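Local coordinates for p1 (Rice yellow mottle virus, PDB 6TY0), which binds zinc and suppresses RNA silencing as a multitask protein of the virus that plays a role in its spread, this chain being the N-terminal part, at residues A[5-10]-A[43-48]; A[21-26]-A[77-82]. One frame throughout, in Å; residues are numbered along the deposited sequence.

Contact 1: residues A[5-10]-A[43-48]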
loop_
_atom_site.group_PDB
_atom_site.type_symbol
_atom_site.label_atom_id
_atom_site.label_comp_id
_atom_site.label_asym_id
_atom_site.label_seq_id
_atom_site.Cartn_x
_atom_site.Cartn_y
_atom_site.Cartn_z
ATOM N N GLU A 5 -1.325 6.964 -9.248
ATOM C CA GLU A 5 -0.200 7.688 -9.767
ATOM C C GLU A 5 -0.164 9.125 -9.253
ATOM O O GLU A 5 -1.198 9.797 -9.188
ATOM C CB GLU A 5 -0.267 7.740 -11.302
ATOM C CG GLU A 5 -0.311 6.374 -11.970
ATOM C CD GLU A 5 0.222 6.366 -13.407
ATOM O OE1 GLU A 5 0.384 7.449 -14.021
ATOM O OE2 GLU A 5 0.476 5.252 -13.925
ATOM N N VAL A 6 1.031 9.584 -8.925
ATOM C CA VAL A 6 1.258 10.937 -8.448
ATOM C C VAL A 6 2.315 11.610 -9.320
ATOM O O VAL A 6 3.420 11.100 -9.456
ATOM C CB VAL A 6 1.792 10.938 -7.021
ATOM C CG1 VAL A 6 1.989 12.362 -6.533
ATOM C CG2 VAL A 6 0.837 10.171 -6.108
ATOM N N LEU A 7 1.933 12.712 -9.960
ATOM C CA LEU A 7 2.837 13.480 -10.836
ATOM C C LEU A 7 3.370 14.632 -10.029
ATOM O O LEU A 7 2.596 15.361 -9.392
ATOM C CB LEU A 7 2.091 14.015 -12.042
ATOM C CG LEU A 7 2.887 14.895 -13.014
ATOM C CD1 LEU A 7 3.981 14.124 -13.732
ATOM C CD2 LEU A 7 1.901 15.461 -14.027
ATOM N N ILE A 8 4.677 14.761 -9.976
ATOM C CA ILE A 8 5.288 15.869 -9.240
ATOM C C ILE A 8 6.104 16.751 -10.193
ATOM O O ILE A 8 6.977 16.248 -10.901
ATOM C CB ILE A 8 6.164 15.323 -8.129
ATOM C CG1 ILE A 8 5.275 14.583 -7.114
ATOM C CG2 ILE A 8 6.925 16.438 -7.437
ATOM C CD1 ILE A 8 6.066 13.612 -6.317
ATOM N N ARG A 9 5.802 18.034 -10.220
ATOM C CA ARG A 9 6.578 19.012 -11.031
ATOM C C ARG A 9 7.122 20.148 -10.135
ATOM O O ARG A 9 6.581 20.374 -9.055
ATOM C CB ARG A 9 5.695 19.593 -12.117
ATOM C CG ARG A 9 5.114 18.585 -13.097
ATOM C CD ARG A 9 4.716 19.283 -14.382
ATOM N NE ARG A 9 3.327 19.059 -14.773
ATOM C CZ ARG A 9 2.261 19.629 -14.195
ATOM N NH1 ARG A 9 2.404 20.434 -13.148
ATOM N NH2 ARG A 9 1.036 19.371 -14.652
ATOM N N PRO A 10 8.163 20.871 -10.589
ATOM C CA PRO A 10 8.876 21.820 -9.733
ATOM C C PRO A 10 8.018 23.045 -9.423
ATOM O O PRO A 10 7.161 23.434 -10.225
ATOM C CB PRO A 10 10.090 22.244 -10.581
ATOM C CG PRO A 10 10.082 21.349 -11.790
ATOM C CD PRO A 10 8.664 20.921 -11.981
ATOM N N ASP A 43 -5.883 10.414 -9.356
ATOM C CA ASP A 43 -4.427 10.626 -9.454
ATOM C C ASP A 43 -4.102 12.107 -9.282
ATOM O O ASP A 43 -4.571 12.911 -10.051
ATOM C CB ASP A 43 -3.906 10.144 -10.809
ATOM C CG ASP A 43 -4.026 8.653 -10.980
ATOM O OD1 ASP A 43 -4.023 7.928 -9.971
ATOM O OD2 ASP A 43 -4.106 8.195 -12.125
ATOM N N PRO A 44 -3.353 12.471 -8.231
ATOM C CA PRO A 44 -3.019 13.870 -8.041
ATOM C C PRO A 44 -1.813 14.348 -8.833
ATOM O O PRO A 44 -0.918 13.555 -9.195
ATOM C CB PRO A 44 -2.645 13.951 -6.576
ATOM C CG PRO A 44 -2.162 12.607 -6.240
ATOM C CD PRO A 44 -2.952 11.658 -7.085
ATOM N N SER A 45 -1.785 15.662 -8.999
ATOM C CA SER A 45 -0.738 16.388 -9.671
ATOM C C SER A 45 -0.265 17.501 -8.727
ATOM O O SER A 45 -1.071 18.316 -8.285
ATOM C CB SER A 45 -1.304 16.954 -10.956
ATOM O OG SER A 45 -0.291 17.598 -11.693
ATOM N N LEU A 46 1.013 17.485 -8.360
ATOM C CA LEU A 46 1.544 18.297 -7.267
ATOM C C LEU A 46 2.747 19.115 -7.715
ATOM O O LEU A 46 3.431 18.753 -8.692
ATOM C CB LEU A 46 2.039 17.422 -6.140
ATOM C CG LEU A 46 1.103 16.346 -5.545
ATOM C CD1 LEU A 46 1.911 15.506 -4.602
ATOM C CD2 LEU A 46 -0.117 16.952 -4.832
ATOM N N ARG A 47 3.029 20.182 -6.959
ATOM C CA ARG A 47 4.182 21.025 -7.174
ATOM C C ARG A 47 5.009 20.916 -5.944
ATOM O O ARG A 47 4.501 21.079 -4.832
ATOM C CB ARG A 47 3.775 22.494 -7.353
ATOM C CG ARG A 47 3.073 22.782 -8.646
ATOM C CD ARG A 47 4.073 23.090 -9.737
ATOM N NE ARG A 47 3.401 23.109 -11.026
ATOM C CZ ARG A 47 4.011 23.115 -12.207
ATOM N NH1 ARG A 47 5.340 23.120 -12.299
ATOM N NH2 ARG A 47 3.280 23.119 -13.310
ATOM N N ALA A 48 6.292 20.641 -6.124
ATOM C CA ALA A 48 7.220 20.590 -5.025
ATOM C C ALA A 48 8.549 21.197 -5.433
ATOM O O ALA A 48 8.772 21.504 -6.614
ATOM C CB ALA A 48 7.429 19.148 -4.598
#
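Arg47 carries CG anti to its carbonyl carbon and then bends sharply at chi2 (-87°), which folds its guanidinium back toward strand 2-10. Arg9 also has CG anti to the carbonyl carbon, but its chain turns later, at chi3. The two side chains cross obliquely on the same face of the sheet, with their guanidinium planes 39° apart. Arg9 NH1 lies over one face of the Arg47 guanidinium, only 2.8 Å from Arg47 NH2. Both are donors, so this is a close approach of like charges and not a bond. Arg9 CB covers a face of the same guanidinium near its rim, 3.5 Å from Arg47 NH1. At its edge, Arg47 NH1 gives a nearly straight hydrogen bond of 2.8 Å to Pro10 O, in the guanidinium plane. The backbones run parallel. Leu7 N bonds to Pro44 O, Leu46 N to Leu7 O, Arg9 N to Leu46 O and Ala48 N to Arg9 O, the alternation of a parallel beta pair. The Leu7 O bond is short, 2.8 Å from Leu46 N, and nearly along the C=O axis. At the start, Asp43 OD1 accepts from Glu5 N at 3.0 Å. That bond is bent, 137° at the hydrogen, and reaches OD1 from above the carboxylate plane. On the face of Ile8 and Leu46, Val6 CG1 meets Leu46 CD1 at 3.7 Å, and Ile8 CG2 meets Ala48 CB. Ile83 packs on Leu46 and Ala48 from a loop. The pairing thus joins two central strands of the mixed sheet, with Val6, Ile8 and Leu46 on one face, and the arginines, Leu7 and Ser45 on the other. The Pro10 carbonyl probably helps offset the repulsion between the two guanidinium groups.

Contact 2: residues A[21-26]-A[77-82]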
loop_
_atom_site.group_PDB
_atom_site.type_symbol
_atom_site.label_atom_id
_atom_site.label_comp_id
_atom_site.label_asym_id
_atom_site.label_seq_id
_atom_site.Cartn_x
_atom_site.Cartn_y
_atom_site.Cartn_z
ATOM N N VAL A 21 19.276 21.140 -15.361
ATOM C CA VAL A 21 19.771 19.779 -15.430
ATOM C C VAL A 21 18.909 18.878 -16.292
ATOM O O VAL A 21 19.247 17.715 -16.460
ATOM C CB VAL A 21 20.002 19.148 -14.035
ATOM C CG1 VAL A 21 21.146 19.859 -13.311
ATOM C CG2 VAL A 21 18.734 19.133 -13.174
ATOM N N GLY A 22 17.813 19.408 -16.844
ATOM C CA GLY A 22 16.845 18.623 -17.644
ATOM C C GLY A 22 15.936 17.626 -16.904
ATOM O O GLY A 22 15.455 16.668 -17.524
ATOM N N TYR A 23 15.660 17.841 -15.605
ATOM C CA TYR A 23 14.792 16.900 -14.797
ATOM C C TYR A 23 13.529 17.605 -14.387
ATOM O O TYR A 23 13.489 18.269 -13.351
ATOM C CB TYR A 23 15.535 16.407 -13.589
ATOM C CG TYR A 23 15.003 15.140 -12.996
ATOM C CD1 TYR A 23 15.482 13.932 -13.432
ATOM C CD2 TYR A 23 14.021 15.152 -11.997
ATOM C CE1 TYR A 23 15.022 12.757 -12.922
ATOM C CE2 TYR A 23 13.554 13.963 -11.457
ATOM C CZ TYR A 23 14.057 12.768 -11.925
ATOM O OH TYR A 23 13.656 11.539 -11.450
ATOM N N THR A 24 12.516 17.492 -15.242
ATOM C CA THR A 24 11.356 18.357 -15.219
ATOM C C THR A 24 10.156 17.794 -14.411
ATOM O O THR A 24 9.174 18.509 -14.194
ATOM C CB THR A 24 10.869 18.613 -16.666
ATOM O OG1 THR A 24 10.467 17.372 -17.288
ATOM C CG2 THR A 24 11.991 19.239 -17.476
ATOM N N HIS A 25 10.205 16.521 -14.025
ATOM C CA HIS A 25 9.081 15.938 -13.294
ATOM C C HIS A 25 9.423 14.585 -12.758
ATOM O O HIS A 25 10.343 13.909 -13.270
ATOM C CB HIS A 25 7.821 15.830 -14.181
ATOM C CG HIS A 25 7.893 14.744 -15.208
ATOM N ND1 HIS A 25 8.466 14.928 -16.445
ATOM C CD2 HIS A 25 7.452 13.462 -15.187
ATOM C CE1 HIS A 25 8.376 13.811 -17.145
ATOM N NE2 HIS A 25 7.763 12.907 -16.407
ATOM N N ALA A 26 8.677 14.170 -11.729
ATOM C CA ALA A 26 8.734 12.791 -11.226
ATOM C C ALA A 26 7.343 12.186 -11.290
ATOM O O ALA A 26 6.360 12.836 -10.978
ATOM C CB ALA A 26 9.243 12.764 -9.799
ATOM N N VAL A 77 10.852 9.928 -3.316
ATOM C CA VAL A 77 10.895 10.603 -4.616
ATOM C C VAL A 77 12.197 11.385 -4.683
ATOM O O VAL A 77 12.401 12.352 -3.942
ATOM C CB VAL A 77 9.797 11.632 -4.824
ATOM C CG1 VAL A 77 9.881 12.176 -6.253
ATOM C CG2 VAL A 77 8.424 11.045 -4.602
ATOM N N LYS A 78 13.069 10.950 -5.582
ATOM C CA LYS A 78 14.376 11.554 -5.760
ATOM C C LYS A 78 14.256 12.948 -6.288
ATOM O O LYS A 78 13.495 13.201 -7.205
ATOM C CB LYS A 78 15.175 10.727 -6.764
ATOM C CG LYS A 78 15.631 9.417 -6.198
ATOM C CD LYS A 78 16.474 8.681 -7.209
ATOM C CE LYS A 78 17.088 7.470 -6.540
ATOM N NZ LYS A 78 17.719 6.586 -7.552
ATOM N N TYR A 79 15.054 13.841 -5.717
ATOM C CA TYR A 79 15.221 15.239 -6.159
ATOM C C TYR A 79 14.068 16.182 -5.994
ATOM O O TYR A 79 14.028 17.243 -6.646
ATOM C CB TYR A 79 15.706 15.317 -7.623
ATOM C CG TYR A 79 16.646 14.199 -8.008
ATOM C CD1 TYR A 79 17.841 13.955 -7.324
ATOM C CD2 TYR A 79 16.292 13.339 -9.043
ATOM C CE1 TYR A 79 18.676 12.883 -7.705
ATOM C CE2 TYR A 79 17.100 12.305 -9.429
ATOM C CZ TYR A 79 18.276 12.073 -8.764
ATOM O OH TYR A 79 18.977 10.981 -9.226
ATOM N N PHE A 80 13.068 15.780 -5.225
ATOM C CA PHE A 80 11.978 16.681 -4.915
ATOM C C PHE A 80 11.798 16.637 -3.397
ATOM O O PHE A 80 11.956 15.581 -2.742
ATOM C CB PHE A 80 10.691 16.330 -5.631
ATOM C CG PHE A 80 10.651 16.778 -7.037
ATOM C CD1 PHE A 80 10.391 18.076 -7.343
ATOM C CD2 PHE A 80 10.898 15.893 -8.056
ATOM C CE1 PHE A 80 10.339 18.507 -8.652
ATOM C CE2 PHE A 80 10.867 16.306 -9.376
ATOM C CZ PHE A 80 10.580 17.612 -9.677
ATOM N N THR A 81 11.487 17.799 -2.856
ATOM C CA THR A 81 11.422 17.941 -1.429
ATOM C C THR A 81 10.239 18.864 -1.050
ATOM O O THR A 81 9.656 19.541 -1.915
ATOM C CB THR A 81 12.831 18.373 -0.941
ATOM O OG1 THR A 81 13.016 17.918 0.396
ATOM C CG2 THR A 81 13.047 19.888 -1.050
ATOM N N ASN A 82 9.851 18.886 0.234
ATOM C CA ASN A 82 8.635 19.643 0.646
ATOM C C ASN A 82 7.430 19.286 -0.190
ATOM O O ASN A 82 6.699 20.159 -0.667
ATOM C CB ASN A 82 8.829 21.146 0.537
ATOM C CG ASN A 82 10.024 21.623 1.318
ATOM O OD1 ASN A 82 10.286 21.148 2.429
ATOM N ND2 ASN A 82 10.799 22.539 0.719
HETATM O O HOH W 1 12.359 11.632 -9.105
#
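One face of the Tyr23 ring receives the edge of Tyr79, in a T-shaped pair with planes at 85° and centroids 5.1 Å apart. Tyr79 CD2 leads, 3.7 Å from Tyr23 CZ and offset toward the rim of the Tyr23 ring. Lys78 CB lies over a face of the Tyr79 ring. Phe80 CE2 comes to the edge of the Tyr23 ring, 4.1 Å from Tyr23 CE2. Tyr23 CG is anti to the backbone N (chi1 -159°), which swings the ring toward the other segment. Its hydroxyl is held by a water that lies 2.7 Å from Tyr23 OH and donates to Lys78 O. Further along, Ala26 CB touches both Val77 CG1, at 3.7 Å, and Phe80 CE2, at 3.9 Å. The type II turn from Val77 to Phe80 carries Tyr79 to the face of Tyr23 and Phe80 to its edge. Phe50 of strand 45-51 also touches Tyr23 and Tyr79, while Ile8 meets Val77 and Phe80. The loop after helix 15-21, which leaves the helix through a Schellman motif at Gly22, therefore packs against the corner where the chain passes from strand 70-77 to strand 80-81.

The centres of contacts 1 and 2 lie 10 Å apart, and the two contacts touch. Along the chain their segments alternate: 5-10, 21-26, 43-48, 77-82. Both reach the same mixed sheet. Contact 1 pairs its two inner strands, 2-10 and 45-51. Contact 2 brings the start of outer strand 26-32 near the short strand 80-81 at the other edge. Ile8 N probably bonds to Ala26 O at 2.7 Å, and Ala48 CB packs on Thr81 O. Strand 70-77 belongs to a second sheet. Together the contacts thus join the centre and both edges of the first to the corner leading into the second, away from the zinc site of Cys64, Cys67, Cys92 and Cys95.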